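PDB 2RGY: transcriptional regulator, LacI family from Burkholderia phymatum, which probably regulates transcription as a LacI-family repressor or activator, its modelled periplasmic-binding-protein-like domain sensing a small effector such as a sugar. Local coordinates for residues A[54-59]-A[73-78]; A[25-30]-A[41-46]. All coordinates share one frame; numbering follows the deposited sequence.

Contact 1 (A[54-59]-A[73-78]); sequences EQALEA and VISHDL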
loop_
_atom_site.group_PDB
_atom_site.type_symbol
_atom_site.label_atom_id
_atom_site.label_comp_id
_atom_site.label_asym_id
_atom_site.label_seq_id
_atom_site.Cartn_x
_atom_site.Cartn_y
_atom_site.Cartn_z
ATOM N N GLU A 54 -19.491 9.110 8.728
ATOM C CA GLU A 54 -20.494 8.099 9.026
ATOM C C GLU A 54 -20.042 6.696 8.641
ATOM O O GLU A 54 -20.495 5.713 9.223
ATOM C CB GLU A 54 -21.807 8.430 8.316
ATOM C CG GLU A 54 -22.647 9.493 9.018
ATOM C CD GLU A 54 -23.109 9.058 10.408
ATOM O OE1 GLU A 54 -23.305 7.839 10.621
ATOM O OE2 GLU A 54 -23.296 9.934 11.287
ATOM N N GLN A 55 -19.158 6.602 7.655
ATOM C CA GLN A 55 -18.655 5.304 7.238
ATOM C C GLN A 55 -17.786 4.743 8.354
ATOM O O GLN A 55 -17.720 3.542 8.535
ATOM C CB GLN A 55 -17.820 5.424 5.968
ATOM C CG GLN A 55 -18.605 5.673 4.703
ATOM C CD GLN A 55 -17.699 5.700 3.496
ATOM O OE1 GLN A 55 -16.979 4.739 3.232
ATOM N NE2 GLN A 55 -17.717 6.806 2.759
ATOM N N ALA A 56 -17.114 5.623 9.087
ATOM C CA ALA A 56 -16.261 5.198 10.196
ATOM C C ALA A 56 -17.130 4.843 11.408
ATOM O O ALA A 56 -16.846 3.893 12.134
ATOM C CB ALA A 56 -15.272 6.314 10.563
ATOM N N LEU A 57 -18.187 5.620 11.626
ATOM C CA LEU A 57 -19.085 5.359 12.744
ATOM C C LEU A 57 -19.721 3.986 12.576
ATOM O O LEU A 57 -19.757 3.194 13.515
ATOM C CB LEU A 57 -20.189 6.424 12.823
ATOM C CG LEU A 57 -19.970 7.730 13.599
ATOM C CD1 LEU A 57 -19.398 7.401 14.968
ATOM C CD2 LEU A 57 -19.047 8.670 12.843
ATOM N N GLU A 58 -20.210 3.708 11.374
ATOM C CA GLU A 58 -20.853 2.435 11.082
ATOM C C GLU A 58 -19.869 1.265 11.204
ATOM O O GLU A 58 -20.200 0.217 11.761
ATOM C CB GLU A 58 -21.456 2.464 9.672
ATOM C CG GLU A 58 -22.377 3.649 9.420
ATOM C CD GLU A 58 -22.930 3.693 7.998
ATOM O OE1 GLU A 58 -22.179 3.392 7.037
ATOM O OE2 GLU A 58 -24.122 4.047 7.835
ATOM N N ALA A 59 -18.662 1.445 10.683
ATOM C CA ALA A 59 -17.658 0.389 10.736
ATOM C C ALA A 59 -17.261 0.061 12.172
ATOM O O ALA A 59 -17.189 -1.109 12.548
ATOM C CB ALA A 59 -16.444 0.793 9.936
ATOM N N VAL A 73 -8.724 2.032 16.938
ATOM C CA VAL A 73 -9.319 2.939 15.978
ATOM C C VAL A 73 -8.458 4.102 15.532
ATOM O O VAL A 73 -7.856 4.783 16.352
ATOM C CB VAL A 73 -10.648 3.513 16.540
ATOM C CG1 VAL A 73 -11.238 4.519 15.578
ATOM C CG2 VAL A 73 -11.621 2.388 16.807
ATOM N N ILE A 74 -8.387 4.303 14.219
ATOM C CA ILE A 74 -7.663 5.436 13.658
ATOM C C ILE A 74 -8.522 6.021 12.550
ATOM O O ILE A 74 -8.931 5.320 11.629
ATOM C CB ILE A 74 -6.272 5.064 13.081
ATOM C CG1 ILE A 74 -5.618 6.314 12.477
ATOM C CG2 ILE A 74 -6.390 3.988 12.034
ATOM C CD1 ILE A 74 -4.175 6.108 12.039
ATOM N N SER A 75 -8.813 7.310 12.664
ATOM C CA SER A 75 -9.627 8.002 11.680
ATOM C C SER A 75 -9.555 9.489 11.940
ATOM O O SER A 75 -9.637 9.930 13.084
ATOM C CB SER A 75 -11.084 7.539 11.773
ATOM O OG SER A 75 -11.954 8.402 11.050
ATOM N N HIS A 76 -9.385 10.264 10.877
ATOM C CA HIS A 76 -9.334 11.706 11.019
ATOM C C HIS A 76 -10.655 12.302 10.549
ATOM O O HIS A 76 -10.797 13.522 10.472
ATOM C CB HIS A 76 -8.169 12.279 10.210
ATOM C CG HIS A 76 -8.289 12.047 8.736
ATOM N ND1 HIS A 76 -9.306 12.596 7.981
ATOM C CD2 HIS A 76 -7.523 11.335 7.880
ATOM C CE1 HIS A 76 -9.154 12.231 6.719
ATOM N NE2 HIS A 76 -8.083 11.467 6.630
ATOM N N ASP A 77 -11.611 11.432 10.229
ATOM C CA ASP A 77 -12.939 11.854 9.773
ATOM C C ASP A 77 -13.905 11.915 10.955
ATOM O O ASP A 77 -14.913 12.621 10.913
ATOM C CB ASP A 77 -13.499 10.872 8.738
ATOM C CG ASP A 77 -12.741 10.903 7.428
ATOM O OD1 ASP A 77 -12.836 11.918 6.713
ATOM O OD2 ASP A 77 -12.053 9.913 7.106
ATOM N N LEU A 78 -13.609 11.151 12.001
ATOM C CA LEU A 78 -14.460 11.149 13.181
ATOM C C LEU A 78 -14.287 12.470 13.918
ATOM O O LEU A 78 -13.225 13.085 13.865
ATOM C CB LEU A 78 -14.082 10.003 14.123
ATOM C CG LEU A 78 -14.274 8.554 13.665
ATOM C CD1 LEU A 78 -13.684 7.641 14.722
ATOM C CD2 LEU A 78 -15.765 8.239 13.473
#
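No ring or other flat group lies between Ala56 and Leu57 on one side and Ser75 and Leu78 on the other; the flat groups stand around this aliphatic patch. The side chain of Phe14, from strand 10-14, touches both Ala56 and Ser75, while the imidazole of His76 stays clear of segment 54-59 and meets the ring of Phe171 with their planes at about 65°. Within the patch, one methyl does most of the work. CD2 of Leu78 rests 3.5 Å from Ala56 CB and only 3.4 Å from Leu57 CD2, the latter tighter than ordinary van der Waals contact. Leu57 arrives along an oblique path in an uncommon conformation: CG is anti to the carbonyl carbon, but chi2 of -48° folds both methyls back toward its own CA, bringing CD1 as well to 4.0 Å from Leu78 CD2.

The example illustrates how a helix packs against a loop in the periplasmic-binding-protein-like fold. Segment 73-78 leaves the C-terminal end of strand 70-73, in the parallel sheet of the N-terminal lobe, and leads into helix 80-89, whose Leu83 and Leu86 also touch Leu78. An ST turn shapes its middle: Ser75 OG accepts the backbone N-H of Asp77 at 3.2 Å, with a fairly straight N-H...O angle of 150°, and a weaker bond from Leu78 N at 3.3 Å. The hydroxyl oxygen, buried and held from its own loop, still lies 4.0 Å from Ala56 CB, a plain packing contact. Arg98, just past strand 93-96, donates through NH1 to the carbonyl oxygens of both Ser75 and Leu78.

Contact 2 (A[25-30]-A[41-46]); sequences TILKQT and VVVATG
Leu27 and Thr30, three residues apart on helix 21-36, meet Val43 and Val41 of the neighbouring strand, a compact instance of a helix laid over one face of a sheet through alternate strand residues. Along the helix, Thr25 and Ile26 come first; Ile26 packs on Ile74 and on Thr248 of helix 244-260, but its carbonyl oxygen matters further on. Leu27 follows. Its CG is anti to the carbonyl carbon (chi1 -56°), which lets CD2 reach Val43 CG1 at 4.1 Å, the two side chains crossing at about a right angle. One turn onward from Ile26, Thr30 uses its two branches differently. The methyl CG2 faces Val41 CG2 at 4.0 Å, again nearly perpendicular, while OG1 turns back along the helix and donates to Ile26 O at 2.7 Å. That oxygen is gripped twice, from opposite faces of its plane: the helical bond from Thr30 N, at 3.1 Å, and the hydroxyl, which stands 31° from the carbonyl plane. The buried hydroxyl is thereby satisfied within its own helix, and its rotation is fixed with the methyl toward the strand.

Leu13 of strand 10-14 touches Leu27, Thr30 and Val41 and joins the layer. Val41 to Val43 also pair, antiparallel, with a strand of the second subunit, carrying the sheet across the dimer interface. Strand 10-14, helix 21-36 and strand 40-44 thus form the first beta-alpha-beta crossover of a Rossmann-like lobe.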
loop_
_atom_site.group_PDB
_atom_site.type_symbol
_atom_site.label_atom_id
_atom_site.label_comp_id
_atom_site.label_asym_id
_atom_site.label_seq_id
_atom_site.Cartn_x
_atom_site.Cartn_y
_atom_site.Cartn_z
ATOM N N THR A 25 1.383 -0.320 7.745
ATOM C CA THR A 25 2.221 -0.422 8.939
ATOM C C THR A 25 1.372 -0.681 10.179
ATOM O O THR A 25 1.717 -1.492 11.034
ATOM C CB THR A 25 3.015 0.883 9.158
ATOM O OG1 THR A 25 3.822 1.135 8.001
ATOM C CG2 THR A 25 3.909 0.770 10.392
ATOM N N ILE A 26 0.254 0.029 10.263
ATOM C CA ILE A 26 -0.658 -0.107 11.387
ATOM C C ILE A 26 -1.259 -1.504 11.395
ATOM O O ILE A 26 -1.355 -2.130 12.447
ATOM C CB ILE A 26 -1.768 0.949 11.293
ATOM C CG1 ILE A 26 -1.144 2.341 11.389
ATOM C CG2 ILE A 26 -2.792 0.755 12.392
ATOM C CD1 ILE A 26 -2.111 3.454 11.102
ATOM N N LEU A 27 -1.644 -1.991 10.219
ATOM C CA LEU A 27 -2.222 -3.326 10.101
ATOM C C LEU A 27 -1.188 -4.376 10.489
ATOM O O LEU A 27 -1.481 -5.308 11.243
ATOM C CB LEU A 27 -2.681 -3.597 8.663
ATOM C CG LEU A 27 -3.666 -2.611 8.027
ATOM C CD1 LEU A 27 -3.885 -2.994 6.582
ATOM C CD2 LEU A 27 -4.980 -2.615 8.794
ATOM N N LYS A 28 0.025 -4.230 9.966
ATOM C CA LYS A 28 1.078 -5.191 10.254
ATOM C C LYS A 28 1.392 -5.284 11.744
ATOM O O LYS A 28 1.403 -6.378 12.298
ATOM C CB LYS A 28 2.348 -4.840 9.470
ATOM C CG LYS A 28 3.533 -5.778 9.714
ATOM C CD LYS A 28 4.757 -5.317 8.902
ATOM C CE LYS A 28 6.031 -6.086 9.275
ATOM N NZ LYS A 28 7.257 -5.524 8.591
ATOM N N GLN A 29 1.644 -4.146 12.385
ATOM C CA GLN A 29 1.958 -4.128 13.814
ATOM C C GLN A 29 0.825 -4.659 14.681
ATOM O O GLN A 29 1.075 -5.316 15.682
ATOM C CB GLN A 29 2.302 -2.718 14.290
ATOM C CG GLN A 29 3.678 -2.241 13.897
ATOM C CD GLN A 29 4.763 -3.233 14.268
ATOM O OE1 GLN A 29 4.845 -3.695 15.404
ATOM N NE2 GLN A 29 5.597 -3.564 13.303
ATOM N N THR A 30 -0.418 -4.358 14.314
ATOM C CA THR A 30 -1.548 -4.839 15.097
ATOM C C THR A 30 -1.587 -6.366 14.987
ATOM O O THR A 30 -1.683 -7.064 15.993
ATOM C CB THR A 30 -2.886 -4.244 14.590
ATOM O OG1 THR A 30 -2.811 -2.813 14.590
ATOM C CG2 THR A 30 -4.036 -4.675 15.495
ATOM N N VAL A 41 -7.027 -10.648 14.658
ATOM C CA VAL A 41 -7.490 -9.302 14.404
ATOM C C VAL A 41 -8.533 -9.304 13.292
ATOM O O VAL A 41 -8.361 -9.945 12.254
ATOM C CB VAL A 41 -6.329 -8.392 13.982
ATOM C CG1 VAL A 41 -5.680 -8.948 12.734
ATOM C CG2 VAL A 41 -6.823 -6.976 13.740
ATOM N N VAL A 42 -9.631 -8.609 13.538
ATOM C CA VAL A 42 -10.683 -8.464 12.555
ATOM C C VAL A 42 -10.519 -7.031 12.080
ATOM O O VAL A 42 -10.471 -6.109 12.897
ATOM C CB VAL A 42 -12.078 -8.632 13.178
ATOM C CG1 VAL A 42 -13.135 -8.043 12.246
ATOM C CG2 VAL A 42 -12.358 -10.107 13.411
ATOM N N VAL A 43 -10.403 -6.841 10.772
ATOM C CA VAL A 43 -10.235 -5.500 10.235
ATOM C C VAL A 43 -11.503 -5.010 9.564
ATOM O O VAL A 43 -12.273 -5.792 8.995
ATOM C CB VAL A 43 -9.085 -5.432 9.202
ATOM C CG1 VAL A 43 -8.878 -3.984 8.743
ATOM C CG2 VAL A 43 -7.808 -5.972 9.812
ATOM N N ALA A 44 -11.712 -3.702 9.642
ATOM C CA ALA A 44 -12.867 -3.078 9.034
ATOM C C ALA A 44 -12.448 -1.711 8.501
ATOM O O ALA A 44 -11.636 -1.023 9.119
ATOM C CB ALA A 44 -13.969 -2.928 10.058
ATOM N N THR A 45 -12.976 -1.338 7.343
ATOM C CA THR A 45 -12.677 -0.045 6.750
ATOM C C THR A 45 -13.989 0.583 6.300
ATOM O O THR A 45 -15.042 -0.051 6.377
ATOM C CB THR A 45 -11.729 -0.171 5.547
ATOM O OG1 THR A 45 -11.359 1.144 5.109
ATOM C CG2 THR A 45 -12.402 -0.922 4.394
ATOM N N GLY A 46 -13.934 1.829 5.843
ATOM C CA GLY A 46 -15.152 2.494 5.410
ATOM C C GLY A 46 -15.772 1.917 4.148
ATOM O O GLY A 46 -15.102 1.819 3.118
#

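How the contacts relate
Following the chain from its N terminus, strand 10-14 leads into helix 21-36, and contact 2 closes the short connection from that helix to strand 40-44. The chain then enters helix 52-65, and contact 1 closes the next connection, through strand 70-73 to the loop beyond it. The two are in series, neither enclosing the other. Helices 21-36 and 52-65 lie on opposite faces of one parallel sheet; the contacts have centres about 13 Å apart, and strand 10-14 runs between them, supplying Leu13 to one and Phe14 to the other. They also touch directly: Ile74 CD1 packs 3.5 Å from Ile26 CD1, while Ala59 CB approaches Thr45 O.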